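Local coordinates for sugar ABC transporter, periplasmic sugar-binding protein (Caulobacter crescentus, PDB 4IRX), which binds myo-inositol between its two lobes and, as a periplasmic binding protein, probably delivers it to an ABC transporter for uptake, at residues 27-32 with 254-259; 230-235 with 290-295. All coordinates share one frame; numbering follows the deposited sequence. Where two conformers were deposited one is given.

Interaction 1 of 2, residues 27-32 with 254-259; sequences RRELED and QIRTAL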
# COMPACT_ATOMS: atom_id res chain seq x y z
N ARG A 27 10.69 3.93 -4.05
CA ARG A 27 11.91 3.70 -4.82
C ARG A 27 13.00 4.72 -4.52
O ARG A 27 14.18 4.39 -4.47
CB ARG A 27 11.62 3.68 -6.32
CG ARG A 27 12.82 3.36 -7.16
CD ARG A 27 12.50 3.51 -8.64
NE ARG A 27 13.71 3.27 -9.42
CZ ARG A 27 13.70 2.97 -10.71
NH1 ARG A 27 12.54 2.89 -11.36
NH2 ARG A 27 14.84 2.74 -11.35
N ARG A 28 12.61 5.96 -4.28
CA ARG A 28 13.60 6.96 -3.89
C ARG A 28 14.32 6.61 -2.59
O ARG A 28 15.53 6.81 -2.47
CB ARG A 28 13.00 8.37 -3.79
CG ARG A 28 12.52 8.90 -5.12
CD ARG A 28 12.17 10.39 -5.04
NE ARG A 28 10.89 10.64 -4.37
CZ ARG A 28 9.76 10.92 -5.00
NH1 ARG A 28 9.72 10.99 -6.33
NH2 ARG A 28 8.65 11.14 -4.31
N GLU A 29 13.57 6.12 -1.60
CA GLU A 29 14.19 5.76 -0.33
C GLU A 29 15.07 4.54 -0.53
O GLU A 29 16.13 4.42 0.08
CB GLU A 29 13.14 5.51 0.75
CG GLU A 29 12.10 6.64 0.91
CD GLU A 29 12.69 8.00 1.29
OE1 GLU A 29 13.67 8.10 2.06
OE2 GLU A 29 12.11 9.02 0.85
N LEU A 30 14.63 3.63 -1.38
CA LEU A 30 15.42 2.44 -1.70
C LEU A 30 16.77 2.83 -2.28
O LEU A 30 17.80 2.27 -1.87
CB LEU A 30 14.67 1.56 -2.70
CG LEU A 30 15.48 0.42 -3.31
CD1 LEU A 30 15.68 -0.67 -2.27
CD2 LEU A 30 14.73 -0.14 -4.52
N GLU A 31 16.79 3.78 -3.21
CA GLU A 31 18.04 4.18 -3.84
C GLU A 31 19.01 4.83 -2.86
O GLU A 31 20.21 4.60 -2.95
CB GLU A 31 17.78 5.10 -5.02
CG GLU A 31 17.13 4.37 -6.17
CD GLU A 31 16.56 5.32 -7.20
OE1 GLU A 31 16.45 6.54 -6.91
OE2 GLU A 31 16.18 4.83 -8.29
N ASP A 32 18.49 5.63 -1.92
CA ASP A 32 19.33 6.24 -0.87
C ASP A 32 19.98 5.17 -0.02
O ASP A 32 21.20 5.11 0.16
CB ASP A 32 18.51 7.20 0.01
CG ASP A 32 19.26 7.62 1.29
OD1 ASP A 32 20.43 8.04 1.20
OD2 ASP A 32 18.69 7.49 2.41
N GLN A 254 9.88 0.60 5.67
CA GLN A 254 9.66 -0.74 5.12
C GLN A 254 10.75 -1.15 4.15
O GLN A 254 11.34 -2.22 4.30
CB GLN A 254 8.31 -0.81 4.37
CG GLN A 254 7.08 -0.65 5.27
CD GLN A 254 5.78 -0.77 4.48
OE1 GLN A 254 5.62 -1.66 3.63
NE2 GLN A 254 4.86 0.17 4.72
N ILE A 255 11.01 -0.30 3.17
CA ILE A 255 11.94 -0.67 2.11
C ILE A 255 13.36 -0.69 2.62
O ILE A 255 14.11 -1.58 2.27
CB ILE A 255 11.73 0.17 0.82
CG1 ILE A 255 12.49 -0.43 -0.36
CG2 ILE A 255 12.20 1.58 1.02
CD1 ILE A 255 12.08 -1.86 -0.72
N ARG A 256 13.70 0.24 3.52
CA ARG A 256 15.04 0.26 4.09
C ARG A 256 15.28 -0.99 4.93
O ARG A 256 16.36 -1.56 4.87
CB ARG A 256 15.26 1.53 4.90
CG ARG A 256 15.21 2.82 4.07
CD ARG A 256 15.33 4.01 4.96
NE ARG A 256 15.16 5.28 4.24
CZ ARG A 256 16.17 5.95 3.69
NH1 ARG A 256 17.42 5.47 3.75
NH2 ARG A 256 15.93 7.10 3.07
N THR A 257 14.26 -1.43 5.66
CA THR A 257 14.39 -2.62 6.49
C THR A 257 14.57 -3.86 5.63
O THR A 257 15.41 -4.72 5.94
CB THR A 257 13.19 -2.77 7.43
OG1 THR A 257 13.12 -1.62 8.29
CG2 THR A 257 13.27 -4.03 8.24
N ALA A 258 13.79 -3.97 4.56
CA ALA A 258 13.99 -5.11 3.66
C ALA A 258 15.40 -5.15 3.06
O ALA A 258 16.02 -6.21 2.99
CB ALA A 258 12.93 -5.12 2.55
N LEU A 259 15.90 -3.99 2.62
CA LEU A 259 17.23 -3.95 2.04
C LEU A 259 18.31 -4.24 3.07
O LEU A 259 19.28 -4.91 2.75
CB LEU A 259 17.47 -2.60 1.35
CG LEU A 259 18.72 -2.59 0.49
CD1 LEU A 259 18.56 -3.60 -0.66
CD2 LEU A 259 18.95 -1.17 -0.03

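Interaction 2 of 2, residues 230-235 with 290-295; sequences AIPEAL and ASRIGE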
# COMPACT_ATOMS: atom_id res chain seq x y z
N ALA A 230 -0.44 8.82 3.61
CA ALA A 230 0.14 10.10 4.02
C ALA A 230 1.10 10.69 2.98
O ALA A 230 2.19 11.17 3.31
CB ALA A 230 0.83 9.98 5.40
N ILE A 231 0.70 10.65 1.72
CA ILE A 231 1.52 11.29 0.70
C ILE A 231 1.36 12.81 0.86
O ILE A 231 0.36 13.27 1.39
CB ILE A 231 1.18 10.84 -0.75
CG1 ILE A 231 -0.18 11.37 -1.19
CG2 ILE A 231 1.24 9.30 -0.86
CD1 ILE A 231 -0.58 10.93 -2.64
N PRO A 232 2.38 13.58 0.45
CA PRO A 232 2.33 15.03 0.70
C PRO A 232 1.10 15.74 0.14
O PRO A 232 0.62 16.68 0.77
CB PRO A 232 3.60 15.54 0.02
CG PRO A 232 4.53 14.35 0.04
CD PRO A 232 3.67 13.15 -0.11
N GLU A 233 0.60 15.30 -1.00
CA GLU A 233 -0.59 15.90 -1.60
C GLU A 233 -1.79 15.75 -0.67
O GLU A 233 -2.59 16.68 -0.51
CB GLU A 233 -0.86 15.24 -2.97
CG GLU A 233 -1.84 15.95 -3.88
CD GLU A 233 -1.94 15.25 -5.24
OE1 GLU A 233 -1.28 14.20 -5.42
OE2 GLU A 233 -2.68 15.75 -6.10
N ALA A 234 -1.91 14.59 -0.04
CA ALA A 234 -3.00 14.37 0.91
C ALA A 234 -2.80 15.19 2.18
O ALA A 234 -3.76 15.73 2.75
CB ALA A 234 -3.12 12.88 1.27
N LEU A 235 -1.56 15.26 2.65
CA LEU A 235 -1.25 16.06 3.83
C LEU A 235 -1.69 17.53 3.63
O LEU A 235 -2.24 18.15 4.54
CB LEU A 235 0.26 15.95 4.19
CG LEU A 235 0.79 14.53 4.49
CD1 LEU A 235 2.31 14.55 4.73
CD2 LEU A 235 0.09 14.01 5.72
N ALA A 290 3.57 12.57 10.19
CA ALA A 290 3.72 11.93 8.89
C ALA A 290 5.18 11.98 8.49
O ALA A 290 5.81 13.01 8.62
CB ALA A 290 2.85 12.61 7.84
N SER A 291 5.70 10.86 8.00
CA SER A 291 7.11 10.76 7.66
C SER A 291 7.52 11.70 6.54
O SER A 291 8.67 12.12 6.48
CB SER A 291 7.50 9.31 7.33
OG SER A 291 6.79 8.81 6.21
N ARG A 292 6.58 12.03 5.66
CA ARG A 292 6.87 12.87 4.49
C ARG A 292 6.38 14.31 4.65
O ARG A 292 6.23 15.03 3.65
CB ARG A 292 6.32 12.23 3.20
CG ARG A 292 6.92 10.86 2.88
CD ARG A 292 6.32 10.22 1.65
NE ARG A 292 6.57 10.98 0.43
CZ ARG A 292 5.89 10.80 -0.71
NH1 ARG A 292 4.91 9.89 -0.79
NH2 ARG A 292 6.16 11.55 -1.76
N ILE A 293 6.14 14.74 5.88
CA ILE A 293 5.63 16.09 6.13
C ILE A 293 6.54 17.18 5.54
O ILE A 293 6.08 18.22 5.03
CB ILE A 293 5.33 16.33 7.64
CG1 ILE A 293 4.52 17.63 7.84
CG2 ILE A 293 6.60 16.30 8.48
CD1 ILE A 293 3.14 17.58 7.19
N GLY A 294 7.84 16.91 5.53
CA GLY A 294 8.77 17.87 4.98
C GLY A 294 8.60 18.15 3.50
O GLY A 294 9.10 19.17 3.02
N GLU A 295 7.89 17.29 2.78
CA GLU A 295 7.60 17.48 1.36
C GLU A 295 6.32 18.28 1.07
O GLU A 295 6.04 18.60 -0.09
CB GLU A 295 7.47 16.12 0.65
CG GLU A 295 8.72 15.27 0.66
CD GLU A 295 8.50 13.90 0.01
OE1 GLU A 295 7.99 13.84 -1.13
OE2 GLU A 295 8.85 12.89 0.64
O HOH W 1 4.19 10.44 5.03

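Interaction 1 of 2, residues 27-32 with 254-259
Arg256 reaches across to helix 21-37 and meets two carboxylates. Its NH1 lies 2.7 Å from Asp32 OD2 and its NH2 2.9 Å from the same oxygen, an end-on grip in which OD2 sits in the guanidinium plane although the two flat groups are turned 71° apart. NH2 also donates to Glu29 OE1 at 2.7 Å, nearly in line with the C-O bond, while Glu29 O stands over the centre of one guanidinium face. Chi2 (176°) and chi3 keep Arg256 extended from CG to NE. Beneath this salt-bridge network Leu30 CD1, in one of its two conformers, packs on Ile255 CG1 at 3.7 Å and on Leu259 CD2 at 4.0 Å. The segment axes approach to 8.9 Å at a crossing angle of -38°, as neighbouring helices do on one side of the sheet in the Rossmann-like lobe of a periplasmic binding protein; Leu30 and Leu259 both continue onto strands 10-15 and 40-45. An alanine in place of Arg256 would probably leave Glu29 OE1 without this cationic partner and Asp32 OD2 with Lys36 but without the two-nitrogen grip. Further out, Lys36 pairs with Asp32 OD2 and Glu33 with Arg256 NH1.

Interaction 2 of 2, residues 230-235 with 290-295
Pro232 lies against the flat face of Arg292: its CD stands 3.3 Å from Arg292 CZ, above the centre of the guanidinium, and is almost as close to the nitrogens around it. The two side chains cross obliquely, and the ring meets the cation chiefly through CD, with CG farther out toward NH2. Ile231 runs beside Arg292 in the same direction, its CG2 3.7 Å from Arg292 NH1. The rotation of the guanidinium is fixed from within its own segment. Glu295 takes it side-on, OE2 receiving NE and OE1 receiving NH2, each at 3.0 Å, the NE bond nearly straight at 172°. The acceptors lie near the guanidinium plane, whereas the carboxylate is tilted, NE approaching OE2 from 45° above it. A bend at chi3 (63°) brings Arg292 NE round near Pro232 CD, and Glu295 CB reaches Pro232 CG at 3.5 Å.

The motif on one side is a helix start, with Ile231 at the N-cap of helix 232-239 and Pro232 as its first residue; on the other, a type I beta turn from Ala290 to Ile293 leads into a 3-10 segment. The helix belongs to the lobe containing the four-stranded parallel sheet, and the turn follows strand 275-282 of the other sheet. Segment 230-235 follows directly on Asp229 of the ligand pocket, and the Ile231 side chain lies about 6 Å from the bound myo-inositol.

Deeper in, Leu235 CD1 rests on Ala290 CB at 3.7 Å and meets Ile293 CD1 at 4.0 Å, while the methyls of Ala230 and Ala290 face each other. One water bridges the backbones, donating to Ala230 O and accepting from Arg292 N, at 2.9 Å from the latter, without a direct hydrogen bond across the contact. Leu287 and Met296 also touch Leu235, and Ser291 OG is hydrogen-bonded to Glu248.

Overall arrangement
Interactions 1 and 2 both combine buried apolar side chains with an arginine nearer the surface, and their centres lie about 17 Å apart. Interaction 1 joins two helices of one lobe and sends its leucines onto the sheet beneath; interaction 2 joins a helix start to a turn and 3-10 segment of the C-terminal tail. Their chemistry differs accordingly: Arg256 forms its salt bridges across the helix pair, whereas Arg292 is paired within its own segment and meets its neighbour through proline carbons and a bridging water. The two contacts touch where Arg28 NH2 and Arg292 NH2, like charges, come within 3.6 Å, with Glu295 nearby, which would probably ease their repulsion.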